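IPT/TIG domain-containing protein BACOVA_02650 (Bacteroides ovatus, PDB 5E7G) binds polysaccharide at the cell surface of a gut bacterium and probably captures xyloglucan before its transport into the periplasm for degradation. Local coordinates at residues N284-Y289 with Q340-S345; K357-C362 with N450-R455; M377-D382 with R425-I430; M208-S213 with V313-C318. All coordinates share one frame; numbering follows the deposited sequence.

Interaction 1 (N284-Y289 with Q340-S345). With CA (calcium ion), chain C.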
# COMPACT_ATOMS: atom_id res chain seq x y z
N ASN A 284 15.04 -5.97 24.71
CA ASN A 284 15.73 -4.77 24.23
C ASN A 284 15.59 -3.59 25.19
O ASN A 284 16.11 -2.50 24.94
CB ASN A 284 15.20 -4.37 22.85
CG ASN A 284 15.63 -5.33 21.76
OD1 ASN A 284 15.07 -6.42 21.63
ND2 ASN A 284 16.62 -4.92 20.96
N VAL A 285 14.89 -3.81 26.30
CA VAL A 285 14.66 -2.76 27.28
C VAL A 285 15.93 -2.51 28.07
O VAL A 285 16.62 -3.46 28.44
CB VAL A 285 13.50 -3.13 28.24
CG1 VAL A 285 13.32 -2.08 29.32
CG2 VAL A 285 12.21 -3.33 27.45
N ILE A 286 16.23 -1.24 28.35
CA ILE A 286 17.42 -0.86 29.10
C ILE A 286 17.09 -0.10 30.39
O ILE A 286 17.93 0.01 31.28
CB ILE A 286 18.38 -0.00 28.24
CG1 ILE A 286 17.72 1.33 27.85
CG2 ILE A 286 18.80 -0.78 26.99
CD1 ILE A 286 18.66 2.30 27.17
N LEU A 287 15.87 0.43 30.48
CA LEU A 287 15.43 1.12 31.69
C LEU A 287 13.88 1.19 31.75
O LEU A 287 13.24 1.75 30.86
CB LEU A 287 16.03 2.53 31.74
CG LEU A 287 15.75 3.38 32.99
CD1 LEU A 287 16.30 2.72 34.23
CD2 LEU A 287 16.31 4.78 32.85
N ASN A 288 13.30 0.62 32.80
CA ASN A 288 11.85 0.62 32.97
C ASN A 288 11.43 0.92 34.40
O ASN A 288 10.24 0.96 34.71
CB ASN A 288 11.26 -0.72 32.51
CG ASN A 288 11.73 -1.89 33.36
OD1 ASN A 288 12.36 -1.72 34.40
ND2 ASN A 288 11.42 -3.10 32.91
N TYR A 289 12.42 1.14 35.27
CA TYR A 289 12.16 1.48 36.67
C TYR A 289 11.41 0.36 37.40
O TYR A 289 10.82 0.58 38.45
CB TYR A 289 11.40 2.80 36.78
CG TYR A 289 11.96 3.88 35.88
CD1 TYR A 289 13.17 4.50 36.18
CD2 TYR A 289 11.29 4.29 34.74
CE1 TYR A 289 13.69 5.49 35.36
CE2 TYR A 289 11.80 5.27 33.92
CZ TYR A 289 13.00 5.87 34.23
OH TYR A 289 13.50 6.84 33.40
N GLN A 340 20.75 -0.90 31.73
CA GLN A 340 21.22 -2.25 31.53
C GLN A 340 21.22 -2.47 30.03
O GLN A 340 20.18 -2.74 29.44
CB GLN A 340 20.32 -3.26 32.25
CG GLN A 340 20.77 -4.70 32.07
CD GLN A 340 19.91 -5.68 32.85
OE1 GLN A 340 18.92 -6.19 32.33
NE2 GLN A 340 20.30 -5.96 34.09
N TRP A 341 22.39 -2.30 29.41
CA TRP A 341 22.46 -2.31 27.96
C TRP A 341 22.02 -3.66 27.41
O TRP A 341 22.06 -4.67 28.11
CB TRP A 341 23.88 -1.98 27.48
CG TRP A 341 24.44 -0.68 28.04
CD1 TRP A 341 25.60 -0.53 28.74
CD2 TRP A 341 23.85 0.63 27.95
NE1 TRP A 341 25.77 0.79 29.10
CE2 TRP A 341 24.71 1.52 28.62
CE3 TRP A 341 22.68 1.13 27.37
CZ2 TRP A 341 24.44 2.88 28.72
CZ3 TRP A 341 22.41 2.48 27.47
CH2 TRP A 341 23.28 3.34 28.14
N VAL A 342 21.57 -3.65 26.17
CA VAL A 342 21.12 -4.86 25.49
C VAL A 342 22.28 -5.81 25.27
O VAL A 342 23.33 -5.41 24.77
CB VAL A 342 20.46 -4.50 24.14
CG1 VAL A 342 20.00 -5.76 23.40
CG2 VAL A 342 19.28 -3.53 24.35
N ASN A 343 22.08 -7.08 25.63
CA ASN A 343 23.08 -8.12 25.40
C ASN A 343 23.50 -8.25 23.95
O ASN A 343 22.71 -7.99 23.04
CB ASN A 343 22.55 -9.47 25.88
CG ASN A 343 22.40 -9.52 27.38
OD1 ASN A 343 23.23 -8.98 28.10
ND2 ASN A 343 21.33 -10.16 27.86
N THR A 344 24.74 -8.67 23.73
CA THR A 344 25.25 -8.83 22.38
C THR A 344 24.61 -10.03 21.68
O THR A 344 24.62 -10.12 20.45
CB THR A 344 26.81 -8.97 22.34
OG1 THR A 344 27.28 -9.68 23.48
CG2 THR A 344 27.44 -7.58 22.30
N SER A 345 24.06 -10.95 22.47
CA SER A 345 23.30 -12.08 21.92
C SER A 345 22.13 -11.57 21.08
O SER A 345 21.72 -12.22 20.12
CB SER A 345 22.78 -12.97 23.05
OG SER A 345 22.10 -12.20 24.02
CA CA C . 7.98 1.03 33.94
O HOH W 1 7.93 -0.71 32.32
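Ile286 faces Trp341 and Val342 with two different branches, at the place in the xyloglucan-binding beta-sandwich domain where the chain of strand 285-287 turns a corner and the loop after strand 329-338 runs past it. Its CG1 stands between the backbone N and the carbonyl carbon (chi1 64°), and the arm extends from there to bring Ile286 CD1 to the indole, 3.8 Å from Trp341 CZ3. The two side chains cross obliquely, and the methyl meets the six-membered ring at a slant. The other branch, CG2, approaches Val342 at about a right angle, methyl against methyl, with 3.8 Å between Ile286 CG2 and Val342 CG2. Val342 CG2 also lies 3.4 Å from Asn284 O.

The indole itself leaves its own backbone pointing away from 284-289 and swings its benzene end back. Its NE1 is tied to Ser427 O and its ring meets Phe422 edge-to-face, so the surface offered to Ile286 is held in place by Phe422 of helix 419-423 and by Ser427, just ahead of strand 429-436. Within 284-289, Asn284 ND2 donates to Ile453 O and holds this end of the segment to strand 442-455. Two residues beyond the corner, Asn288 O binds the calcium ion at 2.4 Å, together with ligands from Asp290, Asn315, Thr317 and Asp449.

One hydrogen bond joins the two backbones: Gln340 N donates to Ile286 O over 3.0 Å, nearly straight at 163°, and arrives in the carbonyl plane on a lone pair.

Interaction 2 (K357-C362 with N450-R455)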
# COMPACT_ATOMS: atom_id res chain seq x y z
N LYS A 357 18.24 2.50 16.94
CA LYS A 357 17.47 3.62 17.43
C LYS A 357 17.06 3.43 18.88
O LYS A 357 16.88 2.30 19.34
CB LYS A 357 16.24 3.84 16.55
CG LYS A 357 15.45 2.58 16.31
CD LYS A 357 14.21 2.86 15.48
CE LYS A 357 13.39 1.60 15.27
NZ LYS A 357 12.19 1.86 14.44
N LEU A 358 16.96 4.55 19.59
CA LEU A 358 16.46 4.57 20.95
C LEU A 358 14.97 4.88 20.92
O LEU A 358 14.56 5.85 20.28
CB LEU A 358 17.20 5.62 21.78
CG LEU A 358 16.71 5.87 23.21
CD1 LEU A 358 17.06 4.70 24.12
CD2 LEU A 358 17.29 7.17 23.75
N GLN A 359 14.17 4.07 21.61
CA GLN A 359 12.74 4.30 21.73
C GLN A 359 12.34 4.39 23.20
O GLN A 359 12.99 3.81 24.07
CB GLN A 359 11.95 3.17 21.05
CG GLN A 359 12.03 3.15 19.54
CD GLN A 359 11.24 2.01 18.94
OE1 GLN A 359 11.10 0.95 19.56
NE2 GLN A 359 10.70 2.21 17.74
N PHE A 360 11.27 5.13 23.47
CA PHE A 360 10.67 5.13 24.80
C PHE A 360 9.22 5.62 24.72
O PHE A 360 8.85 6.32 23.78
CB PHE A 360 11.49 5.99 25.76
CG PHE A 360 11.75 7.39 25.27
CD1 PHE A 360 12.83 7.67 24.44
CD2 PHE A 360 10.91 8.43 25.65
CE1 PHE A 360 13.06 8.96 23.99
CE2 PHE A 360 11.15 9.73 25.20
CZ PHE A 360 12.23 9.99 24.37
N GLU A 361 8.41 5.23 25.70
CA GLU A 361 7.05 5.72 25.78
C GLU A 361 7.05 7.03 26.54
O GLU A 361 7.69 7.14 27.59
CB GLU A 361 6.12 4.72 26.45
CG GLU A 361 5.98 3.40 25.71
CD GLU A 361 5.55 3.57 24.27
OE1 GLU A 361 4.43 4.07 24.01
OE2 GLU A 361 6.34 3.20 23.39
N CYS A 362 6.34 8.01 26.00
CA CYS A 362 6.25 9.33 26.60
C CYS A 362 4.80 9.78 26.71
O CYS A 362 3.97 9.45 25.86
CB CYS A 362 7.06 10.34 25.77
SG CYS A 362 7.22 11.94 26.56
N ASN A 450 10.13 2.63 29.74
CA ASN A 450 10.50 1.60 28.77
C ASN A 450 11.52 2.06 27.71
O ASN A 450 11.34 1.83 26.51
CB ASN A 450 9.24 1.06 28.09
CG ASN A 450 8.35 0.28 29.05
OD1 ASN A 450 8.85 -0.34 29.99
ND2 ASN A 450 7.04 0.33 28.83
N PHE A 451 12.59 2.70 28.16
CA PHE A 451 13.69 3.01 27.27
C PHE A 451 14.21 1.70 26.71
O PHE A 451 14.43 0.74 27.44
CB PHE A 451 14.79 3.78 28.00
CG PHE A 451 14.39 5.16 28.43
CD1 PHE A 451 14.60 6.24 27.61
CD2 PHE A 451 13.79 5.37 29.67
CE1 PHE A 451 14.24 7.51 27.99
CE2 PHE A 451 13.42 6.64 30.07
CZ PHE A 451 13.65 7.72 29.22
N ARG A 452 14.38 1.67 25.40
CA ARG A 452 14.79 0.46 24.71
C ARG A 452 15.60 0.81 23.46
O ARG A 452 15.40 1.86 22.86
CB ARG A 452 13.55 -0.38 24.34
CG ARG A 452 12.49 0.38 23.55
CD ARG A 452 11.11 -0.26 23.70
NE ARG A 452 10.10 0.33 22.82
CZ ARG A 452 9.26 1.31 23.16
NH1 ARG A 452 9.28 1.82 24.38
NH2 ARG A 452 8.39 1.76 22.28
N ILE A 453 16.52 -0.08 23.10
CA ILE A 453 17.35 0.08 21.90
C ILE A 453 17.07 -1.08 20.95
O ILE A 453 17.23 -2.24 21.31
CB ILE A 453 18.87 0.15 22.23
CG1 ILE A 453 19.18 1.43 23.02
CG2 ILE A 453 19.73 0.10 20.95
CD1 ILE A 453 20.60 1.49 23.57
N VAL A 454 16.65 -0.74 19.74
CA VAL A 454 16.27 -1.73 18.75
C VAL A 454 16.85 -1.37 17.40
O VAL A 454 17.28 -0.25 17.17
CB VAL A 454 14.72 -1.84 18.60
CG1 VAL A 454 14.08 -2.27 19.92
CG2 VAL A 454 14.12 -0.52 18.12
N ARG A 455 16.83 -2.35 16.50
CA ARG A 455 17.28 -2.16 15.14
C ARG A 455 16.34 -1.23 14.38
O ARG A 455 15.12 -1.25 14.60
CB ARG A 455 17.36 -3.51 14.43
CG ARG A 455 18.46 -4.43 14.96
CD ARG A 455 19.64 -4.52 13.98
NE ARG A 455 20.19 -5.88 13.94
CZ ARG A 455 20.82 -6.40 12.90
NH1 ARG A 455 21.01 -5.67 11.80
NH2 ARG A 455 21.28 -7.64 12.95
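Phe360 lays its CB over one face of the Phe451 ring, 4.0 Å from the centroid, a CH-pi contact displaced toward the rim. With CG held between the backbone N and the carbonyl carbon (chi1 53°), the Phe360 ring lies beside that of Phe451 and points the same way; the planes are 30° apart but slid so far that the rings barely overlap. On the same side of the sheet, Leu358 CD1 meets Ile453 CG1 at 4.0 Å.

The face of Lys357, Gln359, Arg452 and Val454 is mostly polar. Arg452 runs extended across Gln359, whose CB lies over one face of the guanidinium, and its end reaches the carboxylate of Glu361. The salt bridge is short, 2.7 Å from Arg452 NH2 to Glu361 OE2, and NH1 adds a weak bond to the same oxygen. Arg452 NH1 also donates to Asn450 O at 3.0 Å, NH2 has a second partner in Gln405, and NE bonds Thr207, so all three nitrogens are engaged. Thr207 also bonds Gln359 OE1. A leucine in place of Arg452 would probably leave the buried carboxylate of Glu361 without its countercharge and Asn450 O without this donor.

Between the faces the antiparallel backbones pair regularly: Gln359 N donates to Arg452 O at 2.8 Å, and Lys357 and Val454 exchange a similar pair of bonds. Beyond them, strand 356-364 is flanked by 403-409 and strand 442-455 by 285-287, while Leu358 and Phe360 pack onto strand 372-377 of the facing sheet in the sandwich.

Interaction 3 (M377-D382 with R425-I430). With XYS (alpha-D-xylopyranose), chain B; SO4 (sulfate ion), chain D.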
# COMPACT_ATOMS: atom_id res chain seq x y z
N MET A 377 24.18 9.43 27.26
CA MET A 377 24.65 8.10 27.65
C MET A 377 26.17 8.06 27.89
O MET A 377 26.93 8.74 27.20
CB MET A 377 24.29 7.09 26.57
CG MET A 377 22.81 6.77 26.48
SD MET A 377 22.43 5.68 25.10
CE MET A 377 20.64 5.53 25.32
N CYS A 378 26.58 7.27 28.88
CA CYS A 378 27.99 6.95 29.11
C CYS A 378 28.85 8.18 29.42
O CYS A 378 30.05 8.21 29.10
CB CYS A 378 28.57 6.21 27.89
SG CYS A 378 27.81 4.61 27.58
N GLU A 379 28.23 9.19 30.01
CA GLU A 379 28.93 10.41 30.41
C GLU A 379 29.52 11.17 29.22
O GLU A 379 30.28 12.12 29.41
CB GLU A 379 30.04 10.08 31.42
CG GLU A 379 29.53 9.56 32.76
CD GLU A 379 29.25 10.68 33.77
OE1 GLU A 379 29.65 11.84 33.51
OE2 GLU A 379 28.65 10.40 34.83
N ASN A 380 29.20 10.75 28.00
CA ASN A 380 29.61 11.48 26.82
C ASN A 380 28.62 12.58 26.45
O ASN A 380 27.84 12.45 25.51
CB ASN A 380 29.80 10.54 25.64
CG ASN A 380 30.49 11.21 24.47
OD1 ASN A 380 30.58 12.44 24.41
ND2 ASN A 380 30.97 10.42 23.52
N PHE A 381 28.67 13.69 27.18
CA PHE A 381 27.74 14.78 26.96
C PHE A 381 27.98 15.51 25.64
O PHE A 381 27.09 16.18 25.13
CB PHE A 381 27.79 15.74 28.14
CG PHE A 381 27.37 15.11 29.44
CD1 PHE A 381 26.02 14.99 29.76
CD2 PHE A 381 28.32 14.61 30.32
CE1 PHE A 381 25.63 14.40 30.96
CE2 PHE A 381 27.93 14.02 31.51
CZ PHE A 381 26.58 13.91 31.83
N ASP A 382 29.18 15.36 25.08
CA ASP A 382 29.47 15.89 23.75
C ASP A 382 28.55 15.28 22.71
O ASP A 382 28.10 15.97 21.80
CB ASP A 382 30.92 15.63 23.35
CG ASP A 382 31.92 16.50 24.10
OD1 ASP A 382 31.54 17.59 24.59
OD2 ASP A 382 33.10 16.10 24.17
N ARG A 425 32.96 1.56 26.39
CA ARG A 425 33.08 2.70 27.29
C ARG A 425 32.86 2.24 28.75
O ARG A 425 33.21 2.96 29.69
CB ARG A 425 32.09 3.80 26.90
CG ARG A 425 32.18 4.19 25.42
CD ARG A 425 31.31 5.38 25.08
NE ARG A 425 31.96 6.63 25.45
CZ ARG A 425 32.57 7.46 24.60
NH1 ARG A 425 32.60 7.21 23.30
NH2 ARG A 425 33.14 8.55 25.07
N ASN A 426 32.30 1.04 28.91
CA ASN A 426 32.01 0.46 30.22
C ASN A 426 31.38 1.45 31.20
O ASN A 426 31.79 1.55 32.35
CB ASN A 426 33.28 -0.13 30.83
CG ASN A 426 33.73 -1.39 30.13
OD1 ASN A 426 34.64 -1.38 29.30
ND2 ASN A 426 33.08 -2.49 30.46
N SER A 427 30.40 2.20 30.71
CA SER A 427 29.59 3.08 31.55
C SER A 427 28.11 2.77 31.33
O SER A 427 27.67 2.63 30.19
CB SER A 427 29.86 4.54 31.23
OG SER A 427 29.13 5.39 32.08
N THR A 428 27.36 2.66 32.42
CA THR A 428 25.94 2.35 32.34
C THR A 428 25.09 3.62 32.47
O THR A 428 23.86 3.53 32.59
CB THR A 428 25.51 1.36 33.43
OG1 THR A 428 25.90 1.87 34.71
CG2 THR A 428 26.14 0.00 33.19
N HIS A 429 25.72 4.78 32.42
CA HIS A 429 25.00 6.03 32.59
C HIS A 429 24.00 6.27 31.47
O HIS A 429 24.35 6.21 30.29
CB HIS A 429 25.96 7.21 32.68
CG HIS A 429 25.30 8.54 32.50
ND1 HIS A 429 25.69 9.44 31.53
CD2 HIS A 429 24.26 9.12 33.14
CE1 HIS A 429 24.93 10.52 31.59
NE2 HIS A 429 24.05 10.35 32.56
N ILE A 430 22.75 6.49 31.85
CA ILE A 430 21.77 7.13 30.98
C ILE A 430 21.15 8.27 31.78
O ILE A 430 20.92 8.13 32.98
CB ILE A 430 20.67 6.16 30.48
CG1 ILE A 430 19.73 6.89 29.52
CG2 ILE A 430 19.89 5.56 31.64
CD1 ILE A 430 18.82 5.96 28.72
C1 XYS B . 26.48 17.76 33.64
C2 XYS B . 27.22 17.99 32.35
C3 XYS B . 26.34 18.71 31.39
C4 XYS B . 24.96 18.14 31.27
C5 XYS B . 24.33 17.62 32.57
O2 XYS B . 28.40 18.77 32.62
O3 XYS B . 26.95 18.68 30.06
O4 XYS B . 24.11 19.16 30.74
O5 XYS B . 25.28 16.91 33.45
S SO4 D . 35.67 9.86 23.34
O1 SO4 D . 35.39 10.07 24.75
O2 SO4 D . 34.48 10.20 22.56
O3 SO4 D . 36.74 10.74 22.89
O4 SO4 D . 36.08 8.48 23.11
O HOH W 2 32.47 7.37 28.35
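The Phe381 ring carries a xylose on one face, with XYS C2 above its centre, at the glycan-binding end of the beta-sandwich domain, while Phe381 CZ comes to 3.8 Å from His429 CE1. The rings of Phe381 and His429 meet obliquely, planes 47° apart. At the edge of the imidazole, in its plane, Glu379 N donates to His429 ND1 over 3.0 Å, and Glu379 OE2, hydrogen-bonded to Tyr336 OH, lies over one face. His429 is further fixed by stacking on Tyr336 and by a hydrogen bond between its NE2 and Tyr433 OH. Phe381, Glu379 and Tyr433 belong to the xyloglucan pocket; His429, touching the first two, probably acts as a second-shell residue.

Met377 to Asn380 form a type I' turn, and Cys378 N donates to His429 O at 2.8 Å just past the antiparallel pair Met377 and Ile430. Those two side chains lie side by side, Met377 CE touching Ile430 CD1 at 3.9 Å.

Arg425 bends at chi3 (81°) to bring its guanidinium beside the turn. Asn380 ND2 lies over one face without a hydrogen bond, both groups being donors. Arg425 NH1 forms a salt bridge with Asp416, and NH2 makes a weak bond to a sulfate probably left from crystallisation. Water 2 joins the segments, accepting from Arg425 NE at 3.0 Å and donating to Cys378 O at 2.7 Å.

Interaction 4 (M208-S213 with V313-C318). With CA (calcium ion), chain C.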
# COMPACT_ATOMS: atom_id res chain seq x y z
N MET A 208 6.03 -1.03 22.16
CA MET A 208 5.77 -1.38 23.55
C MET A 208 4.70 -0.47 24.17
O MET A 208 4.97 0.28 25.12
CB MET A 208 7.06 -1.30 24.37
CG MET A 208 6.95 -1.94 25.75
SD MET A 208 8.54 -2.37 26.46
CE MET A 208 9.11 -3.62 25.31
N PRO A 209 3.48 -0.55 23.63
CA PRO A 209 2.37 0.24 24.19
C PRO A 209 2.07 -0.16 25.63
O PRO A 209 2.16 -1.32 26.00
CB PRO A 209 1.19 -0.08 23.27
CG PRO A 209 1.56 -1.38 22.60
CD PRO A 209 3.06 -1.36 22.48
N VAL A 210 1.72 0.85 26.43
CA VAL A 210 1.38 0.65 27.82
C VAL A 210 0.07 -0.14 27.91
O VAL A 210 -0.86 0.08 27.14
CB VAL A 210 1.25 2.02 28.53
CG1 VAL A 210 0.85 1.86 29.98
CG2 VAL A 210 2.59 2.80 28.42
N VAL A 211 0.01 -1.08 28.84
CA VAL A 211 -1.21 -1.84 29.09
C VAL A 211 -2.34 -0.90 29.48
O VAL A 211 -2.19 -0.05 30.36
CB VAL A 211 -1.01 -2.90 30.19
CG1 VAL A 211 -2.32 -3.66 30.47
CG2 VAL A 211 0.09 -3.87 29.78
N GLY A 212 -3.48 -1.06 28.81
CA GLY A 212 -4.64 -0.22 29.07
C GLY A 212 -4.77 0.92 28.08
O GLY A 212 -5.75 1.67 28.11
N SER A 213 -3.78 1.05 27.20
CA SER A 213 -3.76 2.12 26.20
C SER A 213 -4.05 1.56 24.81
O SER A 213 -4.08 0.34 24.61
CB SER A 213 -2.40 2.84 26.20
OG SER A 213 -1.40 2.03 25.62
N VAL A 313 -2.63 5.38 33.04
CA VAL A 313 -2.13 4.01 33.05
C VAL A 313 -0.60 4.00 32.93
O VAL A 313 0.01 4.97 32.44
CB VAL A 313 -2.74 3.19 31.91
CG1 VAL A 313 -4.24 2.96 32.17
CG2 VAL A 313 -2.52 3.88 30.57
N SER A 314 0.01 2.91 33.38
CA SER A 314 1.46 2.76 33.30
C SER A 314 1.90 1.32 33.46
O SER A 314 1.25 0.54 34.15
CB SER A 314 2.16 3.62 34.36
OG SER A 314 1.96 3.10 35.66
N ASN A 315 3.01 0.96 32.82
CA ASN A 315 3.67 -0.31 33.07
C ASN A 315 4.58 -0.21 34.29
O ASN A 315 5.75 0.18 34.19
CB ASN A 315 4.47 -0.76 31.85
CG ASN A 315 3.59 -1.26 30.72
OD1 ASN A 315 2.37 -1.13 30.76
ND2 ASN A 315 4.22 -1.84 29.71
N GLY A 316 4.03 -0.56 35.45
CA GLY A 316 4.75 -0.41 36.70
C GLY A 316 5.06 1.04 36.99
O GLY A 316 4.23 1.92 36.79
N THR A 317 6.27 1.28 37.48
CA THR A 317 6.71 2.63 37.79
C THR A 317 7.24 3.31 36.53
O THR A 317 7.79 2.66 35.64
CB THR A 317 7.79 2.62 38.88
OG1 THR A 317 7.18 2.20 40.11
CG2 THR A 317 8.43 4.01 39.07
N CYS A 318 7.05 4.62 36.45
CA CYS A 318 7.54 5.42 35.34
C CYS A 318 8.09 6.75 35.85
O CYS A 318 7.68 7.22 36.91
CB CYS A 318 6.43 5.65 34.31
SG CYS A 318 5.08 6.69 34.89
CA CA C . 7.98 1.03 33.94
O HOH W 1 7.93 -0.71 32.32
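Val210 to Ser213 make a type II beta turn that rests against the calcium-binding loop 313-318, and this is where the third IPT/TIG domain meets the xyloglucan-binding domain. The turn is closed on itself, with Val210 O accepting from both Ser213 N and Ser213 OG. Gly212 has a positive phi at which a side chain would run into the carbonyl O of Val211.

Val210 and Asn315 slide past each other in opposite directions, bringing Val210 CG1 to 3.4 Å from Asn315 OD1. Val210 CG1, set anti to the backbone N (chi1 178°), also packs on Ser314 CA and reaches Val313 CG2 at 4.0 Å. Val313 CB in turn rests on Val211 O.

Asn315 does two jobs: its backbone O binds the calcium ion, as does Thr317 O, while its side-chain amide holds the turn and, through ND2, Tyr280 OH. With an alanine at Asn315, Val211 N would probably lose its acceptor and Tyr280 its amide partner, weakening the join between the domains. Across that join, Asn315 OD1 accepts a hydrogen bond from Val211 N at 3.0 Å, N-H...O angle 163°, in the carbonyl plane on a lone pair.

How the interactions relate
From the N terminus, the turn 208-213 of the third IPT/TIG domain comes first and is met about a hundred residues later by 313-318, so interaction 4 joins two domains. Interaction 1 opens at 284-289, inside that span, and closes at 340-345, beyond it; the two cross and share the calcium ion and water 1. Interaction 2 then opens at 357-362 and closes only at the C-terminal strand, with the whole of interaction 3 falling between its ends. Strand 442-455 lies beside 285-287, linking interactions 1 and 2, while Trp341 ties interaction 1 to interaction 3. Met208 packs on Arg452 and Asn450, connecting interactions 4 and 2.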